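Local coordinates for alpha-1,2-mannosidase (Bacteroides thetaiotaomicron, PDB 2WW2), which hydrolyses alpha-mannosides with inversion of configuration, as a calcium-dependent mannosidase of glycoside hydrolase family 92 from a human gut symbiont, at residues G278-D281 against E282-R285; T327-F331 against W332-R336; L607-V610 against M611-Y615; K620-G624 against D625-G629; S632-Y635 against V636-M640. All coordinates share one frame; numbering follows the deposited sequence.

Contact 1. Residues G278-D281 against E282-R285; sequences GGTD and EQLR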
loop_
_atom_site.group_PDB
_atom_site.type_symbol
_atom_site.label_atom_id
_atom_site.label_comp_id
_atom_site.label_asym_id
_atom_site.label_seq_id
_atom_site.Cartn_x
_atom_site.Cartn_y
_atom_site.Cartn_z
ATOM N N GLY A 278 30.120 9.704 -24.765
ATOM C CA GLY A 278 29.584 8.366 -25.045
ATOM C C GLY A 278 28.340 8.112 -24.208
ATOM O O GLY A 278 28.330 7.253 -23.333
ATOM N N GLY A 279 27.297 8.895 -24.462
ATOM C CA GLY A 279 26.025 8.767 -23.744
ATOM C C GLY A 279 24.957 9.363 -24.644
ATOM O O GLY A 279 25.291 10.019 -25.640
ATOM N N THR A 280 23.687 9.145 -24.318
ATOM C CA THR A 280 22.594 9.752 -25.098
ATOM C C THR A 280 22.465 11.253 -24.778
ATOM O O THR A 280 22.950 11.717 -23.748
ATOM C CB THR A 280 21.239 9.081 -24.800
ATOM O OG1 THR A 280 20.906 9.322 -23.439
ATOM C CG2 THR A 280 21.292 7.541 -25.058
ATOM N N ASP A 281 21.824 12.019 -25.661
ATOM C CA ASP A 281 21.536 13.422 -25.329
ATOM C C ASP A 281 20.763 13.521 -24.017
ATOM O O ASP A 281 20.980 14.421 -23.211
ATOM C CB ASP A 281 20.729 14.089 -26.447
ATOM C CG ASP A 281 21.565 14.371 -27.667
ATOM O OD1 ASP A 281 22.812 14.340 -27.554
ATOM O OD2 ASP A 281 20.973 14.618 -28.736
ATOM N N GLU A 282 19.847 12.592 -23.794
ATOM C CA GLU A 282 19.061 12.648 -22.548
ATOM C C GLU A 282 19.956 12.474 -21.299
ATOM O O GLU A 282 19.802 13.195 -20.289
ATOM C CB GLU A 282 17.943 11.615 -22.608
ATOM C CG GLU A 282 17.218 11.387 -21.305
ATOM C CD GLU A 282 16.412 12.579 -20.827
ATOM O OE1 GLU A 282 16.248 13.574 -21.559
ATOM O OE2 GLU A 282 15.938 12.515 -19.675
ATOM N N GLN A 283 20.890 11.533 -21.372
ATOM C CA GLN A 283 21.855 11.339 -20.289
ATOM C C GLN A 283 22.749 12.565 -20.067
ATOM O O GLN A 283 23.023 12.954 -18.935
ATOM C CB GLN A 283 22.712 10.090 -20.573
ATOM C CG GLN A 283 21.912 8.762 -20.453
ATOM C CD GLN A 283 22.724 7.538 -20.868
ATOM O OE1 GLN A 283 23.519 7.589 -21.814
ATOM N NE2 GLN A 283 22.516 6.421 -20.169
ATOM N N LEU A 284 23.252 13.150 -21.152
ATOM C CA LEU A 284 24.083 14.344 -21.049
ATOM C C LEU A 284 23.264 15.502 -20.426
ATOM O O LEU A 284 23.755 16.254 -19.586
ATOM C CB LEU A 284 24.605 14.739 -22.451
ATOM C CG LEU A 284 25.609 13.730 -23.055
ATOM C CD1 LEU A 284 25.841 13.924 -24.554
ATOM C CD2 LEU A 284 26.938 13.856 -22.318
ATOM N N ARG A 285 22.022 15.661 -20.862
ATOM C CA ARG A 285 21.163 16.694 -20.245
ATOM C C ARG A 285 20.944 16.446 -18.760
ATOM O O ARG A 285 20.989 17.380 -17.949
ATOM C CB ARG A 285 19.829 16.795 -20.988
ATOM C CG ARG A 285 20.032 17.361 -22.404
ATOM C CD ARG A 285 18.724 17.635 -23.082
ATOM N NE ARG A 285 17.877 16.462 -23.124
ATOM C CZ ARG A 285 17.535 15.826 -24.242
ATOM N NH1 ARG A 285 17.980 16.261 -25.420
ATOM N NH2 ARG A 285 16.747 14.748 -24.172
HETATM O O HOH W 1 18.056 14.911 -28.429
#
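Thr-280 and Gln-283 form a capping box at the start of helix 281-294, and the close part of the contact is gathered around them. Thr-280 is the N-cap: with chi1 at 64°, OG1 is turned forward between its own N and C and accepts the backbone N of Gln-283 at 3.0 Å, in a bond with an N-H...O angle of 163°. The glutamine side chain runs back across the threonine at a slant, its CG 3.2 Å from Thr-280 OG1, and its amide oxygen OE1 receives Thr-280 N at 3.0 Å. The position of OE1 is less certain than the rest, because it also lies too close to an atom elsewhere. Helical bonding begins at once, Leu-284 N reaching Thr-280 O at 3.0 Å and Arg-285 N reaching Asp-281 O at 2.9 Å.

The other flank is looser and wetter. Arg-285 bends at chi3 and lays one guanidinium face over Asp-281 O, near the rim of the group. In the guanidinium plane NH2 bonds Glu-282 OE1 at 2.9 Å, a salt bridge on the anti lone pair, while NH1 reaches Asp-281 OD2 only through a water. Outside the turn, Ser-617 binds both Arg-285 NE and Glu-282 OE2. With a leucine in place of Arg-285, Glu-282 would probably lose its salt-bridge mate and Asp-281 its water-mediated link. Thr-280 OG1 thus satisfies Gln-283 N at the helix start, and the acidic Asp-281 and Glu-282 in this first turn would probably interact favourably with the helix dipole.

Contact 2. Residues T327-F331 against W332-R336; sequences TDNGF and WDTFR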
loop_
_atom_site.group_PDB
_atom_site.type_symbol
_atom_site.label_atom_id
_atom_site.label_comp_id
_atom_site.label_asym_id
_atom_site.label_seq_id
_atom_site.Cartn_x
_atom_site.Cartn_y
_atom_site.Cartn_z
ATOM N N THR A 327 26.771 31.521 2.240
ATOM C CA THR A 327 25.562 31.200 2.969
ATOM C C THR A 327 24.558 30.464 2.089
ATOM O O THR A 327 24.892 30.073 0.974
ATOM C CB THR A 327 24.917 32.464 3.561
ATOM O OG1 THR A 327 23.861 32.055 4.434
ATOM C CG2 THR A 327 24.342 33.355 2.436
ATOM N N ASP A 328 23.347 30.275 2.615
ATOM C CA ASP A 328 22.286 29.542 1.941
ATOM C C ASP A 328 22.624 28.083 1.731
ATOM O O ASP A 328 22.845 27.624 0.607
ATOM C CB ASP A 328 21.895 30.245 0.648
ATOM C CG ASP A 328 21.186 31.550 0.934
ATOM O OD1 ASP A 328 20.306 31.536 1.830
ATOM O OD2 ASP A 328 21.531 32.571 0.309
ATOM N N ASN A 329 22.676 27.350 2.840
ATOM C CA ASN A 329 23.038 25.953 2.780
ATOM C C ASN A 329 22.520 25.263 4.011
ATOM O O ASN A 329 22.655 25.813 5.091
ATOM C CB ASN A 329 24.576 25.820 2.802
ATOM C CG ASN A 329 25.055 24.880 1.764
ATOM O OD1 ASN A 329 25.909 24.023 2.010
ATOM N ND2 ASN A 329 24.496 25.027 0.556
ATOM N N GLY A 330 21.943 24.073 3.834
ATOM C CA GLY A 330 21.707 23.149 4.943
ATOM C C GLY A 330 22.727 22.017 4.895
ATOM O O GLY A 330 22.602 21.080 4.098
ATOM N N PHE A 331 23.728 22.094 5.756
ATOM C CA PHE A 331 24.786 21.104 5.749
ATOM C C PHE A 331 24.252 19.688 5.963
ATOM O O PHE A 331 24.850 18.743 5.482
ATOM C CB PHE A 331 25.846 21.422 6.796
ATOM C CG PHE A 331 26.615 22.695 6.534
ATOM C CD1 PHE A 331 26.768 23.195 5.239
ATOM C CD2 PHE A 331 27.236 23.365 7.590
ATOM C CE1 PHE A 331 27.484 24.357 5.009
ATOM C CE2 PHE A 331 27.987 24.548 7.361
ATOM C CZ PHE A 331 28.100 25.035 6.079
ATOM N N TRP A 332 23.136 19.553 6.686
ATOM C CA TRP A 332 22.515 18.247 6.905
ATOM C C TRP A 332 22.285 17.563 5.569
ATOM O O TRP A 332 22.381 16.339 5.432
ATOM C CB TRP A 332 21.179 18.386 7.657
ATOM C CG TRP A 332 20.518 17.066 7.888
ATOM C CD1 TRP A 332 20.888 16.098 8.792
ATOM C CD2 TRP A 332 19.397 16.543 7.176
ATOM N NE1 TRP A 332 20.038 15.018 8.705
ATOM C CE2 TRP A 332 19.114 15.263 7.718
ATOM C CE3 TRP A 332 18.594 17.034 6.135
ATOM C CZ2 TRP A 332 18.058 14.464 7.249
ATOM C CZ3 TRP A 332 17.550 16.240 5.665
ATOM C CH2 TRP A 332 17.290 14.970 6.221
ATOM N N ASP A 333 21.986 18.360 4.562
ATOM C CA ASP A 333 21.810 17.827 3.203
ATOM C C ASP A 333 23.127 17.793 2.440
ATOM O O ASP A 333 23.498 16.769 1.825
ATOM C CB ASP A 333 20.835 18.687 2.400
ATOM C CG ASP A 333 19.396 18.240 2.552
ATOM O OD1 ASP A 333 19.106 17.029 2.421
ATOM O OD2 ASP A 333 18.556 19.111 2.783
ATOM N N THR A 334 23.829 18.917 2.448
ATOM C CA THR A 334 24.935 19.104 1.493
ATOM C C THR A 334 26.283 18.464 1.895
ATOM O O THR A 334 27.175 18.390 1.078
ATOM C CB THR A 334 25.131 20.601 1.156
ATOM O OG1 THR A 334 25.485 21.316 2.353
ATOM C CG2 THR A 334 23.836 21.184 0.548
ATOM N N PHE A 335 26.435 17.996 3.138
ATOM C CA PHE A 335 27.706 17.343 3.509
ATOM C C PHE A 335 27.886 16.011 2.779
ATOM O O PHE A 335 29.008 15.539 2.608
ATOM C CB PHE A 335 27.804 17.104 5.026
ATOM C CG PHE A 335 27.201 15.781 5.491
ATOM C CD1 PHE A 335 27.921 14.598 5.396
ATOM C CD2 PHE A 335 25.937 15.739 6.081
ATOM C CE1 PHE A 335 27.371 13.379 5.843
ATOM C CE2 PHE A 335 25.393 14.525 6.546
ATOM C CZ PHE A 335 26.109 13.351 6.407
ATOM N N ARG A 336 26.780 15.400 2.380
ATOM C CA ARG A 336 26.785 14.015 1.891
ATOM C C ARG A 336 27.490 13.872 0.538
ATOM O O ARG A 336 28.251 12.915 0.330
ATOM C CB ARG A 336 25.343 13.434 1.828
ATOM C CG ARG A 336 24.652 13.401 3.222
ATOM C CD ARG A 336 23.126 13.211 3.213
ATOM N NE ARG A 336 22.551 13.703 4.478
ATOM C CZ ARG A 336 22.426 12.974 5.588
ATOM N NH1 ARG A 336 22.826 11.710 5.600
ATOM N NH2 ARG A 336 21.906 13.510 6.693
#
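Thr-334 meets Asn-329 through two matched torsions: chi1 of 62° tucks the threonine OG1 back over its own backbone, toward the preceding strand, while chi1 of -133° in Asn-329, away from a staggered value, swings the amide forward to it. OG1 donates to Asn-329 OD1 at 2.8 Å, approaching from above the carbonyl plane. OD1 also accepts from His-339 NE2, and the amide nitrogen ND2 turns back to Asp-328 O at 3.1 Å, so both ends of this buried amide are held and its rotation is fixed. The same Thr-334 OG1 lies at the edge of the Phe-331 ring, 3.7 Å from CD1.

Gly-330 O is gripped twice, by Thr-334 N in the carbonyl plane at 3.0 Å and by Asp-333 N from above it at 2.8 Å. One residue on, Phe-331 O accepts Phe-335 N at 2.9 Å and also sits at the edge of the Phe-335 ring. Arg-336 folds back to give NE to Trp-332 O, its guanidinium carrying Phe-335 CE2 over the centre of one face. This is a strand-to-helix junction: Asp-328 and Asn-329 share Ala-371 as a G1 beta bulge, and Gly-330 is the N-cap of helix 331-334.

Contact 3. Residues L607-V610 against M611-Y615; sequences LRNV and MDKLY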
loop_
_atom_site.group_PDB
_atom_site.type_symbol
_atom_site.label_atom_id
_atom_site.label_comp_id
_atom_site.label_asym_id
_atom_site.label_seq_id
_atom_site.Cartn_x
_atom_site.Cartn_y
_atom_site.Cartn_z
ATOM N N LEU A 607 22.478 0.556 -8.842
ATOM C CA LEU A 607 22.861 1.913 -9.161
ATOM C C LEU A 607 22.474 2.248 -10.607
ATOM O O LEU A 607 21.823 3.267 -10.883
ATOM C CB LEU A 607 24.374 2.019 -8.967
ATOM C CG LEU A 607 25.018 3.387 -8.944
ATOM C CD1 LEU A 607 25.028 3.900 -10.371
ATOM C CD2 LEU A 607 24.284 4.336 -7.971
ATOM N N ARG A 608 22.859 1.392 -11.543
ATOM C CA ARG A 608 22.522 1.669 -12.932
ATOM C C ARG A 608 21.003 1.654 -13.146
ATOM O O ARG A 608 20.469 2.446 -13.905
ATOM C CB ARG A 608 23.257 0.705 -13.874
ATOM C CG ARG A 608 24.799 0.900 -13.790
ATOM C CD ARG A 608 25.221 2.217 -14.441
ATOM N NE ARG A 608 24.855 2.203 -15.862
ATOM C CZ ARG A 608 25.574 1.592 -16.800
ATOM N NH1 ARG A 608 26.703 0.974 -16.480
ATOM N NH2 ARG A 608 25.169 1.591 -18.065
ATOM N N ASN A 609 20.305 0.783 -12.431
ATOM C CA ASN A 609 18.843 0.725 -12.528
ATOM C C ASN A 609 18.209 2.047 -12.039
ATOM O O ASN A 609 17.358 2.630 -12.719
ATOM C CB ASN A 609 18.335 -0.478 -11.733
ATOM C CG ASN A 609 16.957 -0.922 -12.148
ATOM O OD1 ASN A 609 16.595 -0.894 -13.326
ATOM N ND2 ASN A 609 16.175 -1.359 -11.172
ATOM N N VAL A 610 18.659 2.538 -10.888
ATOM C CA VAL A 610 18.177 3.823 -10.362
ATOM C C VAL A 610 18.465 4.990 -11.334
ATOM O O VAL A 610 17.597 5.804 -11.617
ATOM C CB VAL A 610 18.766 4.122 -8.954
ATOM C CG1 VAL A 610 18.559 5.592 -8.576
ATOM C CG2 VAL A 610 18.124 3.197 -7.885
ATOM N N MET A 611 19.680 5.063 -11.863
ATOM C CA MET A 611 20.016 6.148 -12.780
ATOM C C MET A 611 19.108 6.129 -14.007
ATOM O O MET A 611 18.691 7.188 -14.487
ATOM C CB MET A 611 21.498 6.109 -13.182
ATOM C CG MET A 611 22.443 6.439 -12.025
ATOM S SD MET A 611 24.097 6.980 -12.502
ATOM C CE MET A 611 24.936 5.442 -12.893
ATOM N N ASP A 612 18.794 4.939 -14.501
ATOM C CA ASP A 612 17.935 4.810 -15.682
ATOM C C ASP A 612 16.470 5.097 -15.353
ATOM O O ASP A 612 15.757 5.691 -16.154
ATOM C CB ASP A 612 18.028 3.397 -16.270
ATOM C CG ASP A 612 19.334 3.145 -17.039
ATOM O OD1 ASP A 612 20.092 4.099 -17.342
ATOM O OD2 ASP A 612 19.601 1.961 -17.350
ATOM N N LYS A 613 16.004 4.656 -14.189
ATOM C CA LYS A 613 14.557 4.669 -13.929
ATOM C C LYS A 613 14.011 5.855 -13.138
ATOM O O LYS A 613 12.835 6.181 -13.269
ATOM C CB LYS A 613 14.130 3.347 -13.291
ATOM C CG LYS A 613 14.057 2.264 -14.355
ATOM C CD LYS A 613 14.298 0.891 -13.825
ATOM C CE LYS A 613 14.013 -0.107 -14.979
ATOM N NZ LYS A 613 14.214 -1.481 -14.540
ATOM N N LEU A 614 14.854 6.503 -12.341
ATOM C CA LEU A 614 14.389 7.567 -11.457
ATOM C C LEU A 614 14.816 8.977 -11.867
ATOM O O LEU A 614 14.644 9.935 -11.089
ATOM C CB LEU A 614 14.875 7.295 -10.040
ATOM C CG LEU A 614 14.304 6.018 -9.414
ATOM C CD1 LEU A 614 14.695 5.992 -7.960
ATOM C CD2 LEU A 614 12.767 5.951 -9.573
ATOM N N TYR A 615 15.357 9.107 -13.078
ATOM C CA TYR A 615 15.826 10.411 -13.559
ATOM C C TYR A 615 15.462 10.650 -15.012
ATOM O O TYR A 615 15.467 9.727 -15.848
ATOM C CB TYR A 615 17.357 10.532 -13.446
ATOM C CG TYR A 615 17.867 10.656 -12.043
ATOM C CD1 TYR A 615 17.989 11.896 -11.440
ATOM C CD2 TYR A 615 18.193 9.521 -11.301
ATOM C CE1 TYR A 615 18.447 12.008 -10.144
ATOM C CE2 TYR A 615 18.638 9.623 -10.013
ATOM C CZ TYR A 615 18.764 10.857 -9.431
ATOM O OH TYR A 615 19.226 10.950 -8.128
HETATM O O HOH W 2 22.289 3.210 -15.734
HETATM O O HOH W 3 22.614 2.933 -18.787
#
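Lys-613 reaches back one turn to Asn-609, and the two side chains meet at NZ and OD1, 2.7 Å apart. The donor lies in the carbonyl plane on a lone pair of OD1. Extended beyond CG, the lysine carries its CD to within 3.0 Å of the same oxygen, while chi1 of -159° in Asn-609 sends the amide toward it. On a neighbouring side of the helix Val-610 CG1 touches Leu-614 CD1 at 3.9 Å, and Val-610 O lies at the edge of the Tyr-615 ring.

These pairs sit on the last turns of helix 600-613, where i to i+4 bonds run from Met-611 N to Leu-607 O through to Leu-614 N to Val-610 O, the latter at 2.9 Å. Leu-614 is the first residue to leave helical angles, and the chain then turns extended at Tyr-615.

Farther round, Arg-608 is bent at chi2 and chi3, and a water accepts from its NE at 2.8 Å and lies 2.7 Å from Arg-608 O. A second water accepts from Arg-608 NH2 and lies near Asp-612 OD1, between opposite charges that do not touch directly. Asn-679 and Ser-656 hold Arg-608 NH1 from beyond the helix.

Glu-571 backs the amide-ammonium pair, its OE1 in a salt bridge with Lys-613 NZ and its OE2 in a weak hydrogen bond with Asn-609 ND2. If a methionine stood in place of Lys-613, Asn-609 OD1 and the carboxylate of Glu-571 would probably lose the ammonium group they share. Tyr-559 of the second subunit packs on Lys-613, and Tyr-557 of that subunit on Leu-614.

Contact 4. Residues K620-G624 against D625-G629; sequences KGYCG and DEDNG. With NA (sodium ion), chain F.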
loop_
_atom_site.group_PDB
_atom_site.type_symbol
_atom_site.label_atom_id
_atom_site.label_comp_id
_atom_site.label_asym_id
_atom_site.label_seq_id
_atom_site.Cartn_x
_atom_site.Cartn_y
_atom_site.Cartn_z
ATOM N N LYS A 620 9.606 16.801 -14.920
ATOM C CA LYS A 620 9.425 15.836 -13.820
ATOM C C LYS A 620 10.634 14.939 -13.610
ATOM O O LYS A 620 10.482 13.765 -13.239
ATOM C CB LYS A 620 8.174 14.989 -14.058
ATOM C CG LYS A 620 6.931 15.858 -14.225
ATOM C CD LYS A 620 5.700 15.051 -14.606
ATOM C CE LYS A 620 4.587 16.000 -15.026
ATOM N NZ LYS A 620 3.330 15.259 -15.300
ATOM N N GLY A 621 11.831 15.500 -13.816
ATOM C CA GLY A 621 13.063 14.710 -13.930
ATOM C C GLY A 621 13.696 14.124 -12.680
ATOM O O GLY A 621 14.584 13.265 -12.782
ATOM N N TYR A 622 13.279 14.596 -11.505
ATOM C CA TYR A 622 13.656 13.945 -10.234
ATOM C C TYR A 622 12.478 13.061 -9.829
ATOM O O TYR A 622 11.629 13.469 -9.016
ATOM C CB TYR A 622 13.958 14.989 -9.149
ATOM C CG TYR A 622 15.269 15.732 -9.370
ATOM C CD1 TYR A 622 16.480 15.149 -9.010
ATOM C CD2 TYR A 622 15.293 17.016 -9.928
ATOM C CE1 TYR A 622 17.699 15.809 -9.198
ATOM C CE2 TYR A 622 16.509 17.692 -10.130
ATOM C CZ TYR A 622 17.708 17.070 -9.761
ATOM O OH TYR A 622 18.912 17.710 -9.940
ATOM N N CYS A 623 12.397 11.876 -10.450
ATOM C CA CYS A 623 11.182 11.041 -10.410
ATOM C C CYS A 623 10.823 10.473 -9.046
ATOM O O CYS A 623 9.633 10.332 -8.737
ATOM C CB CYS A 623 11.259 9.882 -11.422
ATOM S SG CYS A 623 11.687 10.409 -13.092
ATOM N N GLY A 624 11.829 10.127 -8.249
ATOM C CA GLY A 624 11.580 9.581 -6.912
ATOM C C GLY A 624 10.590 10.433 -6.114
ATOM O O GLY A 624 10.762 11.656 -5.999
ATOM N N ASP A 625 9.554 9.791 -5.562
ATOM C CA ASP A 625 8.578 10.485 -4.716
ATOM C C ASP A 625 9.284 11.229 -3.577
ATOM O O ASP A 625 8.814 12.259 -3.097
ATOM C CB ASP A 625 7.602 9.481 -4.101
ATOM C CG ASP A 625 6.549 9.014 -5.087
ATOM O OD1 ASP A 625 6.334 9.692 -6.132
ATOM O OD2 ASP A 625 5.937 7.962 -4.806
ATOM N N GLU A 626 10.421 10.699 -3.162
ATOM C CA GLU A 626 11.156 11.288 -2.060
ATOM C C GLU A 626 12.295 12.162 -2.528
ATOM O O GLU A 626 13.076 12.652 -1.721
ATOM C CB GLU A 626 11.777 10.174 -1.263
ATOM C CG GLU A 626 11.917 10.478 0.143
ATOM C CD GLU A 626 10.855 9.782 0.897
ATOM O OE1 GLU A 626 9.743 9.681 0.333
ATOM O OE2 GLU A 626 11.146 9.317 2.018
ATOM N N ASP A 627 12.421 12.329 -3.834
ATOM C CA ASP A 627 13.530 13.102 -4.385
ATOM C C ASP A 627 13.023 14.453 -4.845
ATOM O O ASP A 627 12.263 14.557 -5.820
ATOM C CB ASP A 627 14.183 12.362 -5.547
ATOM C CG ASP A 627 15.488 13.018 -6.010
ATOM O OD1 ASP A 627 15.825 14.141 -5.540
ATOM O OD2 ASP A 627 16.172 12.405 -6.858
ATOM N N ASN A 628 13.428 15.484 -4.115
ATOM C CA ASN A 628 13.009 16.839 -4.417
ATOM C C ASN A 628 14.167 17.675 -4.956
ATOM O O ASN A 628 14.200 18.894 -4.786
ATOM C CB ASN A 628 12.416 17.462 -3.157
ATOM C CG ASN A 628 11.250 16.644 -2.624
ATOM O OD1 ASN A 628 11.299 16.082 -1.504
ATOM N ND2 ASN A 628 10.224 16.504 -3.453
ATOM N N GLY A 629 15.115 17.005 -5.613
ATOM C CA GLY A 629 16.239 17.711 -6.219
ATOM C C GLY A 629 17.532 17.519 -5.453
ATOM O O GLY A 629 18.607 17.777 -5.996
HETATM NA NA NA F . 10.343 13.840 -6.955
HETATM O O HOH W 4 8.516 12.806 -8.132
HETATM O O HOH W 5 14.726 10.615 -8.304
HETATM O O HOH W 6 9.108 14.329 -4.825
#
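Gly-624 O accepts Asp-627 N at 2.8 Å, closing a type I beta turn that carries much of a sodium site in the loop between helices 600-613 and 632-640. Three backbone carbonyls converge on the ion: Tyr-622 O at 2.5 Å, Gly-624 O at 2.4 Å and Asp-627 O at 2.3 Å. Two waters and Ser-19 O complete six ligands. Each of these waters is in turn positioned by the backbone, one donating to Cys-623 O and the other to Asp-625 O. The carbonyl oxygens of Tyr-622 and Asp-627 come within 3.4 Å of each other, a crowding that the shared cation would offset.

Among the side chains, Tyr-622 receives Gly-629 squarely on one ring face: the CH-pi contact puts Gly-629 CA 3.6 Å from the ring centroid and 3° off the normal. Asp-627 approaches the ring's edge, OD2 near CD1, with ring and carboxylate planes 63° apart. The carboxylate does not bind the ion. Chi1 of -171° turns it away from the backbone N, and OD1 closes an Asx turn by accepting Gly-629 N from above the carboxylate plane, while OD2 also bonds Thr-631 OG1. Asn-555 of the second subunit binds Cys-623 O and Asp-625 OD1. Within the loop, a further water accepts from Gly-624 N at 2.9 Å and donates to Asp-627 OD2 at 2.7 Å.

Contact 5. Residues S632-Y635 against V636-M640; sequences SAWY and VFSAM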
loop_
_atom_site.group_PDB
_atom_site.type_symbol
_atom_site.label_atom_id
_atom_site.label_comp_id
_atom_site.label_asym_id
_atom_site.label_seq_id
_atom_site.Cartn_x
_atom_site.Cartn_y
_atom_site.Cartn_z
ATOM N N SER A 632 21.040 15.800 -6.710
ATOM C CA SER A 632 21.835 16.303 -7.852
ATOM C C SER A 632 23.314 15.842 -7.814
ATOM O O SER A 632 23.825 15.304 -8.781
ATOM C CB SER A 632 21.731 17.833 -7.966
ATOM O OG SER A 632 22.397 18.485 -6.873
ATOM N N ALA A 633 23.985 16.008 -6.682
ATOM C CA ALA A 633 25.387 15.595 -6.568
ATOM C C ALA A 633 25.519 14.070 -6.538
ATOM O O ALA A 633 26.511 13.496 -7.029
ATOM C CB ALA A 633 26.005 16.204 -5.305
ATOM N N TRP A 634 24.510 13.419 -5.964
ATOM C CA TRP A 634 24.452 11.965 -5.949
ATOM C C TRP A 634 24.476 11.455 -7.398
ATOM O O TRP A 634 25.191 10.507 -7.746
ATOM C CB TRP A 634 23.175 11.498 -5.236
ATOM C CG TRP A 634 23.068 10.008 -5.069
ATOM C CD1 TRP A 634 23.382 9.284 -3.950
ATOM C CD2 TRP A 634 22.615 9.059 -6.046
ATOM N NE1 TRP A 634 23.150 7.946 -4.173
ATOM C CE2 TRP A 634 22.675 7.783 -5.448
ATOM C CE3 TRP A 634 22.142 9.168 -7.361
ATOM C CZ2 TRP A 634 22.293 6.619 -6.124
ATOM C CZ3 TRP A 634 21.783 8.010 -8.031
ATOM C CH2 TRP A 634 21.851 6.759 -7.415
ATOM N N TYR A 635 23.722 12.117 -8.257
ATOM C CA TYR A 635 23.672 11.676 -9.657
ATOM C C TYR A 635 25.012 11.937 -10.354
ATOM O O TYR A 635 25.504 11.096 -11.111
ATOM C CB TYR A 635 22.531 12.368 -10.394
ATOM C CG TYR A 635 22.342 11.886 -11.831
ATOM C CD1 TYR A 635 21.398 10.896 -12.144
ATOM C CD2 TYR A 635 23.103 12.409 -12.859
ATOM C CE1 TYR A 635 21.226 10.446 -13.456
ATOM C CE2 TYR A 635 22.936 11.953 -14.184
ATOM C CZ TYR A 635 22.005 10.983 -14.461
ATOM O OH TYR A 635 21.825 10.562 -15.747
ATOM N N VAL A 636 25.613 13.095 -10.098
ATOM C CA VAL A 636 26.904 13.417 -10.733
ATOM C C VAL A 636 27.972 12.396 -10.349
ATOM O O VAL A 636 28.614 11.800 -11.207
ATOM C CB VAL A 636 27.358 14.860 -10.404
ATOM C CG1 VAL A 636 28.781 15.102 -10.900
ATOM C CG2 VAL A 636 26.403 15.855 -11.066
ATOM N N PHE A 637 28.165 12.202 -9.059
ATOM C CA PHE A 637 29.100 11.178 -8.605
ATOM C C PHE A 637 28.758 9.812 -9.216
ATOM O O PHE A 637 29.613 9.165 -9.805
ATOM C CB PHE A 637 29.060 11.078 -7.081
ATOM C CG PHE A 637 30.085 11.934 -6.391
ATOM C CD1 PHE A 637 31.444 11.690 -6.571
ATOM C CD2 PHE A 637 29.692 12.977 -5.557
ATOM C CE1 PHE A 637 32.404 12.487 -5.933
ATOM C CE2 PHE A 637 30.634 13.782 -4.922
ATOM C CZ PHE A 637 31.988 13.523 -5.092
ATOM N N SER A 638 27.512 9.373 -9.058
ATOM C CA SER A 638 27.141 8.022 -9.498
ATOM C C SER A 638 27.366 7.809 -10.993
ATOM O O SER A 638 27.828 6.737 -11.407
ATOM C CB SER A 638 25.698 7.674 -9.096
ATOM O OG SER A 638 25.599 7.612 -7.681
ATOM N N ALA A 639 27.060 8.815 -11.804
ATOM C CA ALA A 639 27.367 8.740 -13.243
ATOM C C ALA A 639 28.864 8.614 -13.541
ATOM O O ALA A 639 29.269 7.957 -14.505
ATOM C CB ALA A 639 26.801 9.966 -13.983
ATOM N N MET A 640 29.685 9.271 -12.733
ATOM C CA MET A 640 31.138 9.173 -12.894
ATOM C C MET A 640 31.638 7.786 -12.485
ATOM O O MET A 640 32.694 7.333 -12.937
ATOM C CB MET A 640 31.849 10.256 -12.052
ATOM C CG MET A 640 31.667 11.695 -12.582
ATOM S SD MET A 640 32.778 12.891 -11.788
ATOM C CE MET A 640 32.355 12.760 -10.050
#
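One face of the Trp-634 indole is covered by Ser-638, whose OG stands 3.5 Å above the plane, over the ring centre. Ser-638 CB follows as a CH-pi contact, 4.2 Å from the centroid of the six-membered ring and 15° off its normal. The indole NE1 is bonded to Gln-588 O, and His-582 meets the indole edge-to-face. The hydroxyl proton is not spent on the ring: OG donates to Trp-634 O at 2.9 Å and also has a hydrogen bond with Tyr-592 OH. Chi1 of -65° places OG beside its own N, so that Ser-638 N and OG grip the same carbonyl from opposite faces of its plane, a common way for a buried helical serine to satisfy its hydroxyl.

Tyr-635 CE2 comes to 4.4 Å from Ala-639 CB, one turn on, where Ala-639 N bonds Tyr-635 O at 2.8 Å. The Phe-637 ring approaches Ala-633 O obliquely, CD2 at 3.5 Å. Every contacting residue is buried, for helix 632-640 is covered on several flanks: Tyr-635, Val-636 and Ala-639 pack on helix 281-294, Trp-634 and Ser-638 on helix 600-613, and Ala-633, Val-636 and Phe-637 on helix 338-345.

Along the chain the five contacts come in series; each is local, and none encloses or crosses another. Contact 1 turns the chain from strand 274-277 into helix 281-294, and contact 2 turns strand 326-330 into helix 331-334, nearer the centre of the chain. Contact 3 ends helix 600-613, contact 4 shapes the following loop, and contact 5 forms helix 632-640. These last three touch one another: Leu-614 O lies 3.0 Å from Cys-623 N, and Tyr-615 packs against both Tyr-622 and Tyr-635. Contact 5 also meets contact 1, through Tyr-635, whereas contact 2 stands apart. Contacts 3 and 4 also face the second subunit.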